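Local coordinates for protein EH1AB1 (PDB 6I8F) that hydrolyses esters and belongs to the alpha/beta-hydrolase superfamily, probably working through a serine nucleophile, at residues A[263-268]-A[300-305]; A[200-205]-A[317-322]; A[45-50]-A[135-140]; A[143-148]-A[234-239]. One frame throughout, in Å; residues are numbered along the deposited sequence.

Interactions 1 and 2 lie in the core. They use neighbouring strands of the same sheet, 262-267 and 198-202, and their centres are about 8 Å apart. Both are apolar, with no hydrogen bond between their own segments. Interaction 1 brings in the segment that carries His300, and interaction 2 packs helix 310-327 on the sheet. Interactions 3 and 4 share another region, with centres about 12 Å apart. They touch where Pro140 and Ala136 meet the backbone of Ala235 and Tyr236. Interaction 4 is buried and mostly apolar. Interaction 3 lies at the surface and rests on a salt bridge, so charge pairing appears at the surface and hydrocarbon contact inside.

Interaction 1. Residues A[263-268]-A[300-305]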
loop_
_atom_site.group_PDB
_atom_site.type_symbol
_atom_site.label_atom_id
_atom_site.label_comp_id
_atom_site.label_asym_id
_atom_site.label_seq_id
_atom_site.Cartn_x
_atom_site.Cartn_y
_atom_site.Cartn_z
ATOM N N PHE A 263 -3.184 -2.210 6.750
ATOM C CA PHE A 263 -2.108 -1.415 6.227
ATOM C C PHE A 263 -1.039 -1.365 7.323
ATOM O O PHE A 263 -1.342 -0.935 8.434
ATOM C CB PHE A 263 -2.620 -0.023 5.853
ATOM C CG PHE A 263 -1.558 0.961 5.442
ATOM C CD1 PHE A 263 -1.121 1.028 4.131
ATOM C CD2 PHE A 263 -1.003 1.833 6.354
ATOM C CE1 PHE A 263 -0.154 1.941 3.744
ATOM C CE2 PHE A 263 -0.019 2.732 5.975
ATOM C CZ PHE A 263 0.388 2.797 4.666
ATOM N N VAL A 264 0.181 -1.814 7.017
ATOM C CA VAL A 264 1.281 -1.849 7.993
ATOM C C VAL A 264 2.442 -1.025 7.423
ATOM O O VAL A 264 2.933 -1.300 6.323
ATOM C CB VAL A 264 1.712 -3.294 8.315
ATOM C CG1 VAL A 264 2.779 -3.320 9.394
ATOM C CG2 VAL A 264 0.539 -4.180 8.713
ATOM N N LEU A 265 2.847 0.009 8.161
ATOM C CA LEU A 265 3.890 0.903 7.736
ATOM C C LEU A 265 5.069 0.781 8.708
ATOM O O LEU A 265 4.856 0.784 9.928
ATOM C CB LEU A 265 3.342 2.333 7.696
ATOM C CG LEU A 265 4.324 3.406 7.222
ATOM C CD1 LEU A 265 3.593 4.535 6.519
ATOM C CD2 LEU A 265 5.138 3.961 8.381
ATOM N N THR A 266 6.286 0.665 8.156
ATOM C CA THR A 266 7.503 0.770 8.945
ATOM C C THR A 266 8.357 1.949 8.467
ATOM O O THR A 266 8.343 2.344 7.294
ATOM C CB THR A 266 8.318 -0.531 8.939
ATOM O OG1 THR A 266 8.643 -0.849 7.586
ATOM C CG2 THR A 266 7.589 -1.679 9.607
ATOM N N ALA A 267 9.099 2.513 9.419
ATOM C CA ALA A 267 10.142 3.493 9.161
ATOM C C ALA A 267 11.484 2.755 9.080
ATOM O O ALA A 267 11.725 1.837 9.854
ATOM C CB ALA A 267 10.137 4.548 10.246
ATOM N N GLY A 268 12.337 3.168 8.134
ATOM C CA GLY A 268 13.616 2.507 7.835
ATOM C C GLY A 268 14.602 2.535 8.999
ATOM O O GLY A 268 15.259 1.539 9.267
ATOM N N HIS A 300 11.281 6.636 13.509
ATOM C CA HIS A 300 10.119 6.455 14.327
ATOM C C HIS A 300 9.571 7.831 14.736
ATOM O O HIS A 300 10.327 8.703 15.160
ATOM C CB HIS A 300 10.469 5.595 15.543
ATOM C CG HIS A 300 9.273 5.043 16.227
ATOM N ND1 HIS A 300 8.612 3.909 15.760
ATOM C CD2 HIS A 300 8.594 5.478 17.314
ATOM C CE1 HIS A 300 7.582 3.665 16.553
ATOM N NE2 HIS A 300 7.554 4.615 17.521
ATOM N N GLY A 301 8.252 8.005 14.601
ATOM C CA GLY A 301 7.563 9.255 14.944
ATOM C C GLY A 301 7.226 10.114 13.739
ATOM O O GLY A 301 6.448 11.050 13.871
ATOM N N PHE A 302 7.790 9.808 12.558
ATOM C CA PHE A 302 7.731 10.724 11.409
ATOM C C PHE A 302 6.285 10.983 10.946
ATOM O O PHE A 302 6.026 11.994 10.323
ATOM C CB PHE A 302 8.602 10.215 10.255
ATOM C CG PHE A 302 8.004 9.152 9.364
ATOM C CD1 PHE A 302 7.990 7.817 9.741
ATOM C CD2 PHE A 302 7.519 9.480 8.107
ATOM C CE1 PHE A 302 7.463 6.844 8.900
ATOM C CE2 PHE A 302 6.992 8.508 7.268
ATOM C CZ PHE A 302 6.976 7.188 7.662
ATOM N N PHE A 303 5.362 10.059 11.247
ATOM C CA PHE A 303 3.954 10.100 10.798
ATOM C C PHE A 303 3.256 11.329 11.384
ATOM O O PHE A 303 2.315 11.850 10.791
ATOM C CB PHE A 303 3.221 8.812 11.203
ATOM C CG PHE A 303 1.893 8.535 10.533
ATOM C CD1 PHE A 303 0.705 8.677 11.232
ATOM C CD2 PHE A 303 1.832 8.053 9.236
ATOM C CE1 PHE A 303 -0.517 8.388 10.639
ATOM C CE2 PHE A 303 0.613 7.747 8.644
ATOM C CZ PHE A 303 -0.562 7.919 9.345
ATOM N N SER A 304 3.709 11.776 12.558
ATOM C CA SER A 304 3.102 12.926 13.197
ATOM C C SER A 304 4.098 14.073 13.403
ATOM O O SER A 304 3.684 15.112 13.868
ATOM C CB SER A 304 2.435 12.533 14.486
ATOM O OG SER A 304 3.381 12.006 15.391
ATOM N N LEU A 305 5.367 13.909 13.015
ATOM C CA LEU A 305 6.357 15.009 13.084
ATOM C C LEU A 305 6.387 15.776 11.763
ATOM O O LEU A 305 7.459 16.118 11.248
ATOM C CB LEU A 305 7.740 14.447 13.418
ATOM C CG LEU A 305 7.911 13.984 14.858
ATOM C CD1 LEU A 305 9.135 13.085 14.992
ATOM C CD2 LEU A 305 8.009 15.175 15.799
#
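The ring of Phe302 lies against Ala267 and Leu265, two residues on the same side of strand 262-267. These three bury most of the surface in the contact. Phe302 CE1 does most of the touching, 3.7 Å from Leu265 CD2 and 3.8 Å from Ala267 CB. The ring reaches further along both partners: Phe302 CZ is 3.8 Å from Leu265 CD2, and Phe302 CD1 is 3.9 Å from Ala267 CB. Both methyl groups approach the ring obliquely. Phe302 CG sits between its backbone N and carbonyl carbon (chi1 81°), which keeps the ring directed at the strand. Leu265 comes from the opposite direction, with CG anti to its N (chi1 -178°).

Ala267 CB also lies 4.0 Å from His300 N, so this alanine also packs against the backbone of the histidine. The polar end of His300 points elsewhere. NE2 is hydrogen-bonded to Ser175 OG and ND1 to Asp270 OD2, consistent with a Ser-His-Asp catalytic triad. Tyr295 meets the Phe302 ring, and Ala315 of helix 310-327 touches both Phe302 and Leu265. Replacing Phe302 by an alanine would probably open a gap beside Leu265 and Ala267 and let the backbone after His300 shift.

No hydrogen bond joins the two segments. The contact therefore depends on shape and on burial of hydrocarbon. It sets the segment that follows the probable catalytic histidine against the sheet, while the polar groups of His300 remain engaged with Ser175 and Asp270, the other members of the probable triad.

Interaction 2. Residues A[200-205]-A[317-322]; sequences MLIYPA and DEAAAV
The helical bond from Ala321 N to Asp317 O, 2.8 Å long, belongs to the turn that presents Ala319 to Met200. No hydrogen bond runs from this helix segment to 200-205, and the contact is made by side chains. Ala319 CB points at the strand and meets Met200 SD at 3.8 Å. The methionine runs out extended from the strand, with CG anti to its backbone N (chi1 176°), and then bends at its last torsion (chi3 -63°). The bend lays its methyl group along the helix backbone. Met200 CE is 3.8 Å from Ala319 O and 4.0 Å from Ala319 C. Ile202, two residues further on, adds a looser touch, with its CD1 4.2 Å from Ala319 CB. Its other branch is used within its own segment: Ile202 CG2 sits 3.7 Å above the plane of the Tyr203 ring, over the centre.

Phe263 of the next strand and Phe303 also touch Ala319, so its small methyl group is set among larger apolar side chains. The rest of the helix segment serves other partners. Asp317 pairs with Arg119, and Glu318 hydrogen-bonds to Tyr295 of its own chain and to Thr291 of the second subunit. Ala321 packs on Ala321 of that subunit, so the helix bridges sheet and dimer interface.

The short axes of strand 200-202 and helix 317-322 approach to 10.2 Å and run nearly antiparallel, at 166°. A helix laid on one face of a mostly parallel sheet, running against its strands, is the layered architecture of the alpha/beta-hydrolase fold.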
loop_
_atom_site.group_PDB
_atom_site.type_symbol
_atom_site.label_atom_id
_atom_site.label_comp_id
_atom_site.label_asym_id
_atom_site.label_seq_id
_atom_site.Cartn_x
_atom_site.Cartn_y
_atom_site.Cartn_z
ATOM N N MET A 200 -5.118 -0.043 10.603
ATOM C CA MET A 200 -4.060 0.805 10.092
ATOM C C MET A 200 -2.958 0.865 11.152
ATOM O O MET A 200 -3.084 1.566 12.151
ATOM C CB MET A 200 -4.586 2.211 9.768
ATOM C CG MET A 200 -3.494 3.181 9.315
ATOM S SD MET A 200 -4.035 4.915 9.316
ATOM C CE MET A 200 -5.338 4.870 8.093
ATOM N N LEU A 201 -1.894 0.087 10.942
ATOM C CA LEU A 201 -0.817 -0.044 11.913
ATOM C C LEU A 201 0.405 0.755 11.440
ATOM O O LEU A 201 1.120 0.354 10.527
ATOM C CB LEU A 201 -0.488 -1.527 12.105
ATOM C CG LEU A 201 -1.675 -2.477 12.276
ATOM C CD1 LEU A 201 -1.166 -3.900 12.473
ATOM C CD2 LEU A 201 -2.573 -2.072 13.434
ATOM N N ILE A 202 0.617 1.910 12.073
ATOM C CA ILE A 202 1.725 2.811 11.751
ATOM C C ILE A 202 2.874 2.530 12.736
ATOM O O ILE A 202 2.744 2.775 13.931
ATOM C CB ILE A 202 1.281 4.285 11.812
ATOM C CG1 ILE A 202 0.034 4.567 10.964
ATOM C CG2 ILE A 202 2.450 5.198 11.464
ATOM C CD1 ILE A 202 0.126 4.129 9.510
ATOM N N TYR A 203 3.987 2.029 12.194
ATOM C CA TYR A 203 5.164 1.553 12.937
ATOM C C TYR A 203 4.750 1.052 14.316
ATOM O O TYR A 203 5.165 1.601 15.330
ATOM C CB TYR A 203 6.309 2.575 12.967
ATOM C CG TYR A 203 5.964 4.035 13.108
ATOM C CD1 TYR A 203 5.436 4.556 14.276
ATOM C CD2 TYR A 203 6.221 4.911 12.070
ATOM C CE1 TYR A 203 5.153 5.908 14.400
ATOM C CE2 TYR A 203 5.962 6.266 12.182
ATOM C CZ TYR A 203 5.431 6.767 13.352
ATOM O OH TYR A 203 5.183 8.101 13.437
ATOM N N PRO A 204 3.934 -0.022 14.392
ATOM C CA PRO A 204 3.502 -0.568 15.676
ATOM C C PRO A 204 4.645 -1.278 16.412
ATOM O O PRO A 204 5.552 -1.798 15.767
ATOM C CB PRO A 204 2.425 -1.589 15.271
ATOM C CG PRO A 204 2.855 -2.049 13.888
ATOM C CD PRO A 204 3.448 -0.811 13.249
ATOM N N ALA A 205 4.587 -1.260 17.748
ATOM C CA ALA A 205 5.264 -2.230 18.601
ATOM C C ALA A 205 4.429 -3.511 18.590
ATOM O O ALA A 205 3.232 -3.441 18.795
ATOM C CB ALA A 205 5.383 -1.696 20.008
ATOM N N ASP A 317 -0.845 10.577 3.705
ATOM C CA ASP A 317 -1.639 10.500 2.474
ATOM C C ASP A 317 -1.746 9.044 1.989
ATOM O O ASP A 317 -2.806 8.624 1.515
ATOM C CB ASP A 317 -1.063 11.436 1.407
ATOM C CG ASP A 317 -1.157 12.902 1.805
ATOM O OD1 ASP A 317 -1.796 13.195 2.851
ATOM O OD2 ASP A 317 -0.569 13.745 1.099
ATOM N N GLU A 318 -0.653 8.272 2.085
ATOM C CA GLU A 318 -0.680 6.868 1.646
ATOM C C GLU A 318 -1.609 6.027 2.543
ATOM O O GLU A 318 -2.407 5.238 2.055
ATOM C CB GLU A 318 0.720 6.254 1.615
ATOM C CG GLU A 318 0.688 4.816 1.162
ATOM C CD GLU A 318 2.020 4.154 0.866
ATOM O OE1 GLU A 318 3.086 4.780 1.089
ATOM O OE2 GLU A 318 1.974 2.997 0.433
ATOM N N ALA A 319 -1.484 6.171 3.859
ATOM C CA ALA A 319 -2.328 5.428 4.800
ATOM C C ALA A 319 -3.810 5.740 4.531
ATOM O O ALA A 319 -4.645 4.837 4.393
ATOM C CB ALA A 319 -1.937 5.779 6.213
ATOM N N ALA A 320 -4.111 7.035 4.426
ATOM C CA ALA A 320 -5.458 7.532 4.144
ATOM C C ALA A 320 -5.964 6.965 2.809
ATOM O O ALA A 320 -7.104 6.532 2.708
ATOM C CB ALA A 320 -5.447 9.047 4.132
ATOM N N ALA A 321 -5.098 6.991 1.790
ATOM C CA ALA A 321 -5.453 6.587 0.445
ATOM C C ALA A 321 -5.834 5.106 0.426
ATOM O O ALA A 321 -6.815 4.738 -0.178
ATOM C CB ALA A 321 -4.293 6.846 -0.484
ATOM N N VAL A 322 -5.030 4.269 1.090
ATOM C CA VAL A 322 -5.251 2.842 1.093
ATOM C C VAL A 322 -6.552 2.524 1.853
ATOM O O VAL A 322 -7.335 1.669 1.428
ATOM C CB VAL A 322 -4.031 2.104 1.671
ATOM C CG1 VAL A 322 -4.311 0.630 1.915
ATOM C CG2 VAL A 322 -2.796 2.281 0.802
#

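Interaction 3. Residues A[45-50]-A[135-140]; sequences VGRKAV and LAPEHP
The cis-proline loop 135-140, between strand 127-132 and helix 143-157, here meets the N-terminal helix 43-55. Its sequence, LAPEHP, is familiar from esterases related to hormone-sensitive lipase, and the cis peptide bond precedes Pro137. Arg47 of the helix grips Glu138 of the loop end-on with two nitrogens. NH1 of Arg47 reaches OE2 of Glu138 at 2.7 Å, and NH2 of Arg47 reaches OE1 of Glu138, also at 2.7 Å. Both bonds are nearly straight, and both carboxylate oxygens are met on their syn sides. The oxygens lie close to the guanidinium plane, although the two planar groups are turned 33° from each other. Arg47 leaves the helix with CG anti to its N (chi1 167°) and bends at chi3 (-55°), while Glu138 bends at chi2 to meet it.

The guanidinium also packs on the loop. Arg47 NH2 is 3.8 Å from Pro137 CD and 4.0 Å from Leu135 CB. Arg47 NH2 also comes within 2.9 Å of Ala136 O. Arg47 NE hydrogen-bonds to Val106 O, and the side chain touches Ile107. The arginine thus joins three parts of the chain. A methionine in its place would probably leave the carboxylate of Glu138 without its positive mate and Val106 O without this donor.

The two-pronged pairing fixes how the guanidinium is turned. Glu138 is exposed, so solvent probably weakens the electrostatic gain. The directed pairing probably contributes as much as charge, while NE ties the same side chain separately to Val106.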
loop_
_atom_site.group_PDB
_atom_site.type_symbol
_atom_site.label_atom_id
_atom_site.label_comp_id
_atom_site.label_asym_id
_atom_site.label_seq_id
_atom_site.Cartn_x
_atom_site.Cartn_y
_atom_site.Cartn_z
ATOM N N VAL A 45 5.187 15.837 34.620
ATOM C CA VAL A 45 5.955 17.006 34.195
ATOM C C VAL A 45 6.490 16.777 32.777
ATOM O O VAL A 45 6.359 17.641 31.902
ATOM C CB VAL A 45 7.107 17.298 35.179
ATOM C CG1 VAL A 45 8.051 18.373 34.658
ATOM C CG2 VAL A 45 6.574 17.669 36.558
ATOM N N GLY A 46 7.143 15.628 32.591
ATOM C CA GLY A 46 7.685 15.227 31.312
ATOM C C GLY A 46 6.598 15.136 30.254
ATOM O O GLY A 46 6.811 15.548 29.117
ATOM N N ARG A 47 5.437 14.589 30.647
ATOM C CA ARG A 47 4.292 14.423 29.759
ATOM C C ARG A 47 3.897 15.795 29.202
ATOM O O ARG A 47 3.746 15.963 28.004
ATOM C CB ARG A 47 3.125 13.752 30.493
ATOM C CG ARG A 47 1.791 13.816 29.760
ATOM C CD ARG A 47 0.655 13.191 30.556
ATOM N NE ARG A 47 0.987 11.832 30.938
ATOM C CZ ARG A 47 0.721 11.256 32.116
ATOM N NH1 ARG A 47 0.220 11.946 33.134
ATOM N NH2 ARG A 47 0.959 9.963 32.256
ATOM N N LYS A 48 3.738 16.767 30.104
ATOM C CA LYS A 48 3.210 18.071 29.766
ATOM C C LYS A 48 4.153 18.787 28.791
ATOM O O LYS A 48 3.699 19.417 27.826
ATOM C CB LYS A 48 3.003 18.886 31.040
ATOM C CG LYS A 48 2.077 20.075 30.868
ATOM C CD LYS A 48 1.408 20.496 32.156
ATOM C CE LYS A 48 1.064 21.968 32.161
ATOM N NZ LYS A 48 2.234 22.785 32.562
ATOM N N ALA A 49 5.462 18.655 29.034
ATOM C CA ALA A 49 6.480 19.311 28.240
ATOM C C ALA A 49 6.573 18.672 26.847
ATOM O O ALA A 49 6.613 19.378 25.848
ATOM C CB ALA A 49 7.807 19.243 28.949
ATOM N N VAL A 50 6.649 17.335 26.792
ATOM C CA VAL A 50 6.852 16.643 25.533
ATOM C C VAL A 50 5.570 16.732 24.688
ATOM O O VAL A 50 5.655 16.778 23.461
ATOM C CB VAL A 50 7.319 15.190 25.725
ATOM C CG1 VAL A 50 7.427 14.459 24.398
ATOM C CG2 VAL A 50 8.650 15.114 26.452
ATOM N N LEU A 135 -3.579 6.749 30.555
ATOM C CA LEU A 135 -2.138 6.607 30.381
ATOM C C LEU A 135 -1.474 6.163 31.695
ATOM O O LEU A 135 -1.974 6.429 32.803
ATOM C CB LEU A 135 -1.579 7.951 29.905
ATOM C CG LEU A 135 -2.136 8.493 28.584
ATOM C CD1 LEU A 135 -1.739 9.950 28.386
ATOM C CD2 LEU A 135 -1.660 7.659 27.410
ATOM N N ALA A 136 -0.337 5.475 31.543
ATOM C CA ALA A 136 0.621 5.166 32.617
ATOM C C ALA A 136 1.509 6.388 32.849
ATOM O O ALA A 136 1.689 7.181 31.928
ATOM C CB ALA A 136 1.449 3.967 32.218
ATOM N N PRO A 137 2.084 6.542 34.056
ATOM C CA PRO A 137 2.071 5.554 35.129
ATOM C C PRO A 137 0.776 5.479 35.950
ATOM O O PRO A 137 0.584 4.515 36.678
ATOM C CB PRO A 137 3.237 5.959 36.053
ATOM C CG PRO A 137 3.422 7.429 35.791
ATOM C CD PRO A 137 3.059 7.604 34.329
ATOM N N GLU A 138 -0.105 6.474 35.801
ATOM C CA GLU A 138 -1.279 6.617 36.644
ATOM C C GLU A 138 -2.182 5.391 36.458
ATOM O O GLU A 138 -2.767 4.885 37.416
ATOM C CB GLU A 138 -2.025 7.915 36.316
ATOM C CG GLU A 138 -1.245 9.180 36.631
ATOM C CD GLU A 138 -0.318 9.709 35.542
ATOM O OE1 GLU A 138 0.036 8.952 34.617
ATOM O OE2 GLU A 138 0.071 10.891 35.628
ATOM N N HIS A 139 -2.297 4.930 35.210
ATOM C CA HIS A 139 -3.172 3.828 34.848
ATOM C C HIS A 139 -2.366 2.847 34.001
ATOM O O HIS A 139 -2.371 2.925 32.764
ATOM C CB HIS A 139 -4.413 4.367 34.119
ATOM C CG HIS A 139 -5.047 5.525 34.809
ATOM N ND1 HIS A 139 -5.731 5.385 36.000
ATOM C CD2 HIS A 139 -5.070 6.843 34.502
ATOM C CE1 HIS A 139 -6.171 6.564 36.389
ATOM N NE2 HIS A 139 -5.779 7.478 35.485
ATOM N N PRO A 140 -1.581 1.958 34.653
ATOM C CA PRO A 140 -0.644 1.096 33.940
ATOM C C PRO A 140 -1.366 -0.043 33.210
ATOM O O PRO A 140 -2.563 -0.212 33.375
ATOM C CB PRO A 140 0.283 0.548 35.047
ATOM C CG PRO A 140 -0.518 0.662 36.327
ATOM C CD PRO A 140 -1.521 1.774 36.110
#

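Interaction 4. Residues A[143-148]-A[234-239]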
loop_
_atom_site.group_PDB
_atom_site.type_symbol
_atom_site.label_atom_id
_atom_site.label_comp_id
_atom_site.label_asym_id
_atom_site.label_seq_id
_atom_site.Cartn_x
_atom_site.Cartn_y
_atom_site.Cartn_z
ATOM N N ALA A 143 -4.670 -1.088 31.610
ATOM C CA ALA A 143 -5.703 -0.021 31.570
ATOM C C ALA A 143 -5.791 0.622 30.184
ATOM O O ALA A 143 -6.882 0.815 29.655
ATOM C CB ALA A 143 -5.419 1.020 32.628
ATOM N N PRO A 144 -4.680 1.038 29.549
ATOM C CA PRO A 144 -4.791 1.718 28.254
ATOM C C PRO A 144 -5.416 0.838 27.151
ATOM O O PRO A 144 -6.262 1.301 26.382
ATOM C CB PRO A 144 -3.342 2.132 27.958
ATOM C CG PRO A 144 -2.688 2.167 29.333
ATOM C CD PRO A 144 -3.302 0.990 30.053
ATOM N N ILE A 145 -5.009 -0.429 27.107
ATOM C CA ILE A 145 -5.535 -1.428 26.179
ATOM C C ILE A 145 -7.028 -1.631 26.457
ATOM O O ILE A 145 -7.812 -1.730 25.520
ATOM C CB ILE A 145 -4.730 -2.746 26.286
ATOM C CG1 ILE A 145 -3.298 -2.585 25.772
ATOM C CG2 ILE A 145 -5.445 -3.921 25.612
ATOM C CD1 ILE A 145 -3.181 -2.092 24.361
ATOM N N ASP A 146 -7.391 -1.717 27.744
ATOM C CA ASP A 146 -8.782 -1.875 28.162
ATOM C C ASP A 146 -9.634 -0.740 27.579
ATOM O O ASP A 146 -10.711 -0.997 27.047
ATOM C CB ASP A 146 -8.931 -1.930 29.686
ATOM C CG ASP A 146 -8.499 -3.253 30.314
ATOM O OD1 ASP A 146 -8.285 -4.227 29.576
ATOM O OD2 ASP A 146 -8.378 -3.295 31.536
ATOM N N ASP A 147 -9.144 0.499 27.685
ATOM C CA ASP A 147 -9.847 1.674 27.155
ATOM C C ASP A 147 -9.947 1.589 25.630
ATOM O O ASP A 147 -10.979 1.913 25.066
ATOM C CB ASP A 147 -9.157 2.976 27.570
ATOM C CG ASP A 147 -9.397 3.351 29.020
ATOM O OD1 ASP A 147 -8.856 4.381 29.451
ATOM O OD2 ASP A 147 -10.118 2.599 29.715
ATOM N N GLY A 148 -8.861 1.170 24.974
ATOM C CA GLY A 148 -8.837 1.070 23.507
ATOM C C GLY A 148 -9.911 0.116 23.008
ATOM O O GLY A 148 -10.677 0.417 22.089
ATOM N N GLU A 234 8.725 1.099 32.530
ATOM C CA GLU A 234 8.556 0.841 33.958
ATOM C C GLU A 234 7.302 1.539 34.489
ATOM O O GLU A 234 6.765 1.157 35.527
ATOM C CB GLU A 234 9.810 1.277 34.720
ATOM C CG GLU A 234 11.012 0.412 34.365
ATOM C CD GLU A 234 12.250 0.574 35.224
ATOM O OE1 GLU A 234 12.381 1.614 35.900
ATOM O OE2 GLU A 234 13.078 -0.350 35.207
ATOM N N ALA A 235 6.842 2.568 33.772
ATOM C CA ALA A 235 5.614 3.237 34.118
ATOM C C ALA A 235 4.428 2.332 33.763
ATOM O O ALA A 235 3.421 2.276 34.482
ATOM C CB ALA A 235 5.558 4.568 33.403
ATOM N N TYR A 236 4.570 1.597 32.654
ATOM C CA TYR A 236 3.452 0.907 31.984
ATOM C C TYR A 236 3.278 -0.534 32.490
ATOM O O TYR A 236 2.164 -0.986 32.728
ATOM C CB TYR A 236 3.702 0.944 30.474
ATOM C CG TYR A 236 2.677 0.238 29.621
ATOM C CD1 TYR A 236 1.324 0.513 29.745
ATOM C CD2 TYR A 236 3.072 -0.692 28.669
ATOM C CE1 TYR A 236 0.384 -0.122 28.950
ATOM C CE2 TYR A 236 2.144 -1.334 27.863
ATOM C CZ TYR A 236 0.798 -1.043 27.999
ATOM O OH TYR A 236 -0.114 -1.667 27.201
ATOM N N VAL A 237 4.389 -1.267 32.616
ATOM C CA VAL A 237 4.333 -2.713 32.770
ATOM C C VAL A 237 4.628 -3.092 34.217
ATOM O O VAL A 237 5.720 -2.823 34.715
ATOM C CB VAL A 237 5.301 -3.422 31.807
ATOM C CG1 VAL A 237 5.146 -4.936 31.896
ATOM C CG2 VAL A 237 5.098 -2.950 30.377
ATOM N N PRO A 238 3.674 -3.739 34.925
ATOM C CA PRO A 238 3.957 -4.318 36.236
ATOM C C PRO A 238 5.064 -5.377 36.162
ATOM O O PRO A 238 5.077 -6.214 35.248
ATOM C CB PRO A 238 2.633 -4.966 36.668
ATOM C CG PRO A 238 1.581 -4.245 35.844
ATOM C CD PRO A 238 2.270 -3.906 34.539
ATOM N N GLU A 239 5.985 -5.314 37.128
ATOM C CA GLU A 239 6.945 -6.397 37.384
ATOM C C GLU A 239 6.212 -7.747 37.399
ATOM O O GLU A 239 5.114 -7.863 37.943
ATOM C CB GLU A 239 7.639 -6.151 38.723
ATOM C CG GLU A 239 8.535 -7.287 39.158
ATOM C CD GLU A 239 9.312 -7.001 40.431
ATOM O OE1 GLU A 239 8.984 -6.012 41.112
ATOM O OE2 GLU A 239 10.249 -7.762 40.726
#
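Tyr236 overlaps Pro144 and Ile145 in the first turn of helix 143-157. The proline comes to the edge of the tyrosine ring, near the ring plane. Pro144 CG and CD are 3.9 and 4.0 Å from Tyr236 CE1. The proline ring and the tyrosine run antiparallel alongside each other, so the proline lies along the rim of the aromatic ring. Ile145 meets the far end of the tyrosine: its CG1 is 3.6 Å from Tyr236 OH. Ile145 lies roughly perpendicular to the tyrosine side chain, and a chi1 of -68° brings its CG1 to the hydroxyl.

Tyr236 CG stands anti to its backbone N (chi1 178°), and this carries the ring across to the other helix although the bond to CB does not point at it. Tyr236 is the last residue of helix 230-236, and Val237 already leaves helical geometry. No hydrogen bond passes between the two segments. The contact is ring edge and hydroxyl oxygen against aliphatic carbon.

Phe105 stacks on the tyrosine ring and Leu248 also touches it. A backbone bond to Phe141 links Tyr236 to the chain just ahead of helix 143-157. Pro144 and Ile145 also rest on Met180, and Ile145 on Val183, both in helix 176-190. The start of helix 143-157 thus meets both the end of helix 230-236 and helix 176-190, which follows the probable nucleophile Ser175 at the end of strand 169-174.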